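Local atomic coordinates of Cyp101j2 (Sphingobium yanoikuyae, PDB entry 5KYO), a protein that is a haem-containing cytochrome P450 monooxygenase associated with hydroxylation of the monoterpenoid 1,8-cineole. Residues C170-T173 with H174-E178; T256-E259 with A260-C264. One frame throughout, in Å; residues are numbered along the deposited sequence. Where two conformers were deposited one is given.

Contact 1. Residues C170-T173 with H174-E178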
ATOM      1  N   CYS A 170      19.529   5.596  14.014  1.00 13.71           N
ATOM      2  CA  CYS A 170      19.462   5.172  12.619  1.00 14.43           C
ATOM      3  C   CYS A 170      18.437   5.975  11.830  1.00 16.31           C
ATOM      4  O   CYS A 170      17.436   6.446  12.370  1.00 14.12           O
ATOM      5  CB  CYS A 170      19.126   3.682  12.524  1.00 13.73           C
ATOM      6  SG  CYS A 170      17.410   3.241  12.968  1.00 17.88           S
ATOM      7  N   ASN A 171      18.684   6.108  10.533  1.00 20.31           N
ATOM      8  CA  ASN A 171      17.628   6.522   9.627  1.00 19.74           C
ATOM      9  C   ASN A 171      16.709   5.318   9.434  1.00 16.22           C
ATOM     10  O   ASN A 171      17.095   4.327   8.801  1.00 19.37           O
ATOM     11  CB  ASN A 171      18.196   7.024   8.300  1.00 18.97           C
ATOM     12  CG  ASN A 171      17.128   7.629   7.408  1.00 26.81           C
ATOM     13  OD1 ASN A 171      16.359   6.909   6.772  1.00 22.95           O
ATOM     14  ND2 ASN A 171      17.078   8.958   7.353  1.00 32.13           N
ATOM     15  N   PHE A 172      15.514   5.370  10.022  1.00 14.38           N
ATOM     16  CA  PHE A 172      14.657   4.182  10.080  1.00 17.53           C
ATOM     17  C   PHE A 172      14.212   3.729   8.689  1.00 15.00           C
ATOM     18  O   PHE A 172      14.240   2.543   8.369  1.00 15.95           O
ATOM     19  CB  PHE A 172      13.416   4.424  10.963  1.00 15.62           C
ATOM     20  CG  PHE A 172      12.478   3.232  11.028  1.00 13.88           C
ATOM     21  CD1 PHE A 172      12.705   2.196  11.929  1.00 14.47           C
ATOM     22  CD2 PHE A 172      11.374   3.149  10.181  1.00 13.91           C
ATOM     23  CE1 PHE A 172      11.847   1.078  11.983  1.00 13.91           C
ATOM     24  CE2 PHE A 172      10.518   2.041  10.215  1.00 13.94           C
ATOM     25  CZ  PHE A 172      10.757   1.001  11.128  1.00 13.94           C
ATOM     26  N   THR A 173      13.802   4.672   7.852  1.00 13.86           N
ATOM     27  CA  THR A 173      13.310   4.292   6.531  0.62 13.88           C
ATOM     28  C   THR A 173      14.422   3.675   5.682  1.00 20.69           C
ATOM     29  O   THR A 173      14.248   2.576   5.167  1.00 15.60           O
ATOM     30  CB  THR A 173      12.667   5.483   5.784  0.62 13.89           C
ATOM     31  OG1 THR A 173      11.520   5.911   6.514  0.62 17.10           O
ATOM     32  CG2 THR A 173      12.212   5.061   4.389  0.62 13.91           C
ATOM     33  N   HIS A 174      15.574   4.328   5.566  1.00 13.83           N
ATOM     34  CA  HIS A 174      16.625   3.774   4.710  1.00 13.81           C
ATOM     35  C   HIS A 174      17.339   2.557   5.306  1.00 22.17           C
ATOM     36  O   HIS A 174      17.618   1.588   4.580  1.00 20.62           O
ATOM     37  CB  HIS A 174      17.660   4.840   4.364  1.00 18.68           C
ATOM     38  CG  HIS A 174      17.066   6.066   3.751  1.00 25.74           C
ATOM     39  ND1 HIS A 174      15.957   6.019   2.934  1.00 23.84           N
ATOM     40  CD2 HIS A 174      17.401   7.373   3.856  1.00 33.87           C
ATOM     41  CE1 HIS A 174      15.647   7.244   2.547  1.00 26.40           C
ATOM     42  NE2 HIS A 174      16.507   8.085   3.094  1.00 30.15           N
ATOM     43  N   GLU A 175      17.625   2.593   6.611  1.00 13.78           N
ATOM     44  CA  GLU A 175      18.429   1.531   7.233  1.00 13.77           C
ATOM     45  C   GLU A 175      17.640   0.311   7.680  1.00 13.79           C
ATOM     46  O   GLU A 175      18.231  -0.735   7.978  1.00 14.74           O
ATOM     47  CB  GLU A 175      19.214   2.101   8.443  1.00 14.63           C
ATOM     48  CG  GLU A 175      20.250   3.172   8.059  1.00 20.12           C
ATOM     49  CD  GLU A 175      20.998   3.756   9.265  1.00 22.94           C
ATOM     50  OE1 GLU A 175      21.680   2.994   9.976  1.00 24.66           O
ATOM     51  OE2 GLU A 175      20.897   4.983   9.511  1.00 23.31           O
ATOM     52  N   PHE A 176      16.315   0.410   7.737  1.00 13.82           N
ATOM     53  CA  PHE A 176      15.511  -0.718   8.216  1.00 13.84           C
ATOM     54  C   PHE A 176      14.346  -1.040   7.270  1.00 13.88           C
ATOM     55  O   PHE A 176      14.351  -2.106   6.619  1.00 16.59           O
ATOM     56  CB  PHE A 176      14.982  -0.468   9.643  1.00 13.85           C
ATOM     57  CG  PHE A 176      14.258  -1.647  10.224  1.00 13.87           C
ATOM     58  CD1 PHE A 176      14.964  -2.703  10.773  1.00 13.86           C
ATOM     59  CD2 PHE A 176      12.875  -1.737  10.148  1.00 13.91           C
ATOM     60  CE1 PHE A 176      14.291  -3.824  11.260  1.00 13.88           C
ATOM     61  CE2 PHE A 176      12.204  -2.836  10.642  1.00 17.44           C
ATOM     62  CZ  PHE A 176      12.921  -3.891  11.195  1.00 15.30           C
ATOM     63  N   ALA A 177      13.369  -0.130   7.199  1.00 15.33           N
ATOM     64  CA  ALA A 177      12.104  -0.389   6.514  1.00 13.93           C
ATOM     65  C   ALA A 177      12.345  -0.779   5.069  1.00 13.94           C
ATOM     66  O   ALA A 177      11.775  -1.736   4.607  1.00 13.96           O
ATOM     67  CB  ALA A 177      11.172   0.834   6.589  1.00 13.95           C
ATOM     68  N   GLU A 178      13.198  -0.029   4.381  1.00 13.91           N
ATOM     69  CA  GLU A 178      13.470  -0.258   2.955  1.00 13.92           C
ATOM     70  C   GLU A 178      14.267  -1.538   2.679  1.00 17.33           C
ATOM     71  O   GLU A 178      14.309  -2.024   1.536  1.00 17.45           O
ATOM     72  CB  GLU A 178      14.212   0.940   2.358  1.00 13.90           C
ATOM     73  CG  GLU A 178      13.271   2.090   1.986  1.00 25.90           C
ATOM     74  CD  GLU A 178      13.983   3.393   1.619  1.00 32.63           C
ATOM     75  OE1 GLU A 178      15.231   3.430   1.626  1.00 33.00           O
ATOM     76  OE2 GLU A 178      13.278   4.389   1.319  1.00 24.47           O
TER
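An N-capped helical turn, started where the edge strand 169-171 runs straight into the short helix 172-177, brings N171 against H174 and E175. The amide oxygen OD1 of N171 accepts from the backbone N of H174 at 3.0 Å, in the carbonyl plane and nearly straight (167°). Asparagine suits this place because its short side chain can turn back to an N-H of the first turn. With CG anti to the backbone N (chi1 -173°), the amide also reaches the imidazole of H174; the two planes are almost parallel, and OD1 lies 3.1 Å from CD2. E175 answers in the other direction: its OE2 takes the N-H of N171 at 2.7 Å, met from above the carboxylate plane, while its own backbone N donates to N171 O. Side chain and main chain of E175 thus both grip the residue that caps the helix.

The helix then widens into a pi-type turn. F172 O accepts from A177 N at 3.0 Å and only weakly from F176 N, and T173 O accepts from E178 N. On the outer side H174 ND1 donates to E178 OE1 at 3.0 Å, tying H174 to the residue four positions on, across the widened turn. On the inner side F172 and F176 point the same way, with ring planes oblique at 32° and F172 CE1 3.5 Å from F176 CD2; large flat side chains suit this buried face.

Both phenyl rings meet W396 of helix 382-399. F172 also stacks on F283 of helix 273-288, whereas F176 packs on L160, I161 and F164 of helix 149-164. Backbone hydrogen bonds between C170 and L426 and between F172 and F424 join the turn to the neighbouring strand 425-427 and its approach.

Contact 2. Residues T256-E259 with A260-C264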
ATOM      1  N   THR A 256       0.024 -18.137 -18.877  1.00 21.54           N
ATOM      2  CA  THR A 256       1.096 -17.851 -19.815  1.00 21.53           C
ATOM      3  C   THR A 256       2.262 -17.219 -19.077  1.00 21.15           C
ATOM      4  O   THR A 256       2.089 -16.705 -17.967  1.00 24.65           O
ATOM      5  CB  THR A 256       0.636 -16.897 -20.929  1.00 18.60           C
ATOM      6  OG1 THR A 256       0.403 -15.602 -20.366  1.00 20.17           O
ATOM      7  CG2 THR A 256      -0.650 -17.411 -21.579  1.00 20.20           C
ATOM      8  N   ASP A 257       3.444 -17.249 -19.691  1.00 14.70           N
ATOM      9  CA  ASP A 257       4.590 -16.535 -19.158  1.00 20.01           C
ATOM     10  C   ASP A 257       4.297 -15.056 -18.885  1.00 22.48           C
ATOM     11  O   ASP A 257       4.689 -14.517 -17.845  1.00 16.69           O
ATOM     12  CB  ASP A 257       5.757 -16.649 -20.108  1.00 16.50           C
ATOM     13  CG  ASP A 257       6.510 -17.936 -19.921  1.00 20.40           C
ATOM     14  OD1 ASP A 257       5.953 -18.837 -19.246  1.00 18.66           O
ATOM     15  OD2 ASP A 257       7.652 -18.026 -20.431  1.00 18.27           O
ATOM     16  N   ILE A 258       3.614 -14.411 -19.830  1.00 19.04           N
ATOM     17  CA  ILE A 258       3.247 -13.003 -19.699  1.00 24.48           C
ATOM     18  C   ILE A 258       2.467 -12.768 -18.400  1.00 17.53           C
ATOM     19  O   ILE A 258       2.795 -11.874 -17.626  1.00 19.47           O
ATOM     20  CB  ILE A 258       2.412 -12.525 -20.900  1.00 26.13           C
ATOM     21  CG1 ILE A 258       3.279 -12.435 -22.151  1.00 23.30           C
ATOM     22  CG2 ILE A 258       1.788 -11.168 -20.612  1.00 24.05           C
ATOM     23  CD1 ILE A 258       4.250 -11.270 -22.151  1.00 29.41           C
ATOM     24  N   GLU A 259       1.453 -13.598 -18.160  1.00 17.60           N
ATOM     25  CA  GLU A 259       0.604 -13.460 -16.980  1.00 17.52           C
ATOM     26  C   GLU A 259       1.370 -13.682 -15.672  1.00 16.80           C
ATOM     27  O   GLU A 259       1.177 -12.950 -14.699  1.00 16.96           O
ATOM     28  CB  GLU A 259      -0.580 -14.424 -17.072  1.00 19.12           C
ATOM     29  CG  GLU A 259      -1.680 -13.945 -18.011  1.00 30.66           C
ATOM     30  CD  GLU A 259      -2.657 -15.037 -18.401  1.00 30.19           C
ATOM     31  OE1 GLU A 259      -2.326 -16.242 -18.243  1.00 22.69           O
ATOM     32  OE2 GLU A 259      -3.754 -14.686 -18.893  1.00 23.48           O
ATOM     33  N   ALA A 260       2.224 -14.698 -15.640  1.00 18.28           N
ATOM     34  CA  ALA A 260       3.018 -14.978 -14.457  1.00 20.38           C
ATOM     35  C   ALA A 260       4.037 -13.865 -14.204  1.00 16.97           C
ATOM     36  O   ALA A 260       4.284 -13.497 -13.059  1.00 19.71           O
ATOM     37  CB  ALA A 260       3.719 -16.332 -14.590  1.00 17.16           C
ATOM     38  N   GLU A 261       4.618 -13.325 -15.279  1.00 16.60           N
ATOM     39  CA  GLU A 261       5.562 -12.218 -15.151  1.00 18.89           C
ATOM     40  C   GLU A 261       4.850 -10.988 -14.584  1.00 20.52           C
ATOM     41  O   GLU A 261       5.364 -10.325 -13.677  1.00 20.25           O
ATOM     42  CB  GLU A 261       6.198 -11.882 -16.509  1.00 20.51           C
ATOM     43  CG  GLU A 261       7.205 -12.885 -16.991  1.00 29.28           C
ATOM     44  CD  GLU A 261       7.307 -12.935 -18.509  1.00 30.31           C
ATOM     45  OE1 GLU A 261       6.705 -12.082 -19.202  1.00 24.60           O
ATOM     46  OE2 GLU A 261       8.000 -13.842 -18.998  1.00 23.96           O
ATOM     47  N   ASN A 262       3.666 -10.694 -15.131  1.00 15.86           N
ATOM     48  CA  ASN A 262       2.870  -9.556 -14.691  1.00 18.07           C
ATOM     49  C   ASN A 262       2.567  -9.677 -13.205  1.00 18.60           C
ATOM     50  O   ASN A 262       2.711  -8.712 -12.454  1.00 19.59           O
ATOM     51  CB  ASN A 262       1.570  -9.453 -15.508  1.00 14.58           C
ATOM     52  CG  ASN A 262       1.801  -8.868 -16.892  1.00 16.95           C
ATOM     53  OD1 ASN A 262       2.941  -8.625 -17.287  1.00 21.59           O
ATOM     54  ND2 ASN A 262       0.720  -8.625 -17.626  1.00 16.00           N
ATOM     55  N   ILE A 263       2.183 -10.874 -12.783  1.00 21.21           N
ATOM     56  CA  ILE A 263       1.817 -11.106 -11.387  1.00 14.53           C
ATOM     57  C   ILE A 263       3.022 -10.957 -10.453  1.00 17.63           C
ATOM     58  O   ILE A 263       2.908 -10.307  -9.392  1.00 14.80           O
ATOM     59  CB  ILE A 263       1.181 -12.485 -11.194  1.00 22.43           C
ATOM     60  CG1 ILE A 263      -0.170 -12.555 -11.908  1.00 24.91           C
ATOM     61  CG2 ILE A 263       0.999 -12.785  -9.719  1.00 16.76           C
ATOM     62  CD1 ILE A 263      -0.828 -13.906 -11.819  1.00 33.31           C
ATOM     63  N   CYS A 264       4.160 -11.553 -10.817  1.00 14.45           N
ATOM     64  CA  CYS A 264       5.405 -11.366 -10.062  1.00 21.49           C
ATOM     65  C   CYS A 264       5.745  -9.892  -9.812  1.00 23.97           C
ATOM     66  O   CYS A 264       6.073  -9.513  -8.676  1.00 16.37           O
ATOM     67  CB  CYS A 264       6.579 -12.030 -10.768  1.00 18.94           C
ATOM     68  SG  CYS A 264       6.588 -13.835 -10.618  1.00 22.23           S
TER
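T256 O accepts from the backbone N of A260 at 3.1 Å, the first main-chain bond of helix 257-270, and a capping box secures the same end. T256 OG1 takes the N-H of E259 at 3.2 Å, and E259 OE1 returns the bond by accepting from T256 N on its anti side, 30° out of the carboxylate plane. Threonine suits the N-cap because its short side chain puts the hydroxyl OG1 within reach of an N-H of the first turn. In E259, CG lies beside its own backbone N (chi1 -78°) and the chain extends beyond it, carrying the carboxylate back to T256 N. The other oxygen, OE2, forms a salt bridge with R253, so both ends of this buried carboxylate are satisfied.

Regular i to i+4 bonds follow: D257 O receives E261 N at 2.8 Å, I258 O receives N262 N at 2.9 Å, and E259 O receives I263 N.

The E261 chain runs past D257 O, its CG and CD each 3.1 Å from that oxygen, and brings OE2 to 4.4 Å from D257 OD2. Salt bridges from D257 OD1 to R234, and from E261 OE2 and OE1 to R227 and R223, probably offset this like-charge cluster, which includes E231 close to D257 OD2. N262 uses both ends of its amide, OD1 accepting from R223 and ND2 donating to I121 O, which suits a polar residue at a buried position.

Helix 215-235 supplies R223, R227 and R234 and also packs on D257, I258 and E261. E259 and I263 lean on F133 and L137 of helix 131-140, while I263 and C264 reach M245 and I242 of helix 241-246.

Both contacts are N-capped starts of helices, with centres 31 Å apart and no touch between them. Contact 1 caps with an asparagine amide just after a strand, and its short helix widens into a pi-type turn; contact 2 caps with a threonine hydroxyl after a loop and continues as a regular helix. Contact 1 is partly buried, with H174 exposed; contact 2 is buried despite exposed T256 and I258. The buried chemistry differs: aromatic rings in 170-178, carboxylates and an amide paired with arginines in 256-264. Contact 1 joins strand 425-427 to helices, whereas contact 2 meets helices and loops. The side chain of I263 is about 7 Å from the haem, that of A177 about 11 Å.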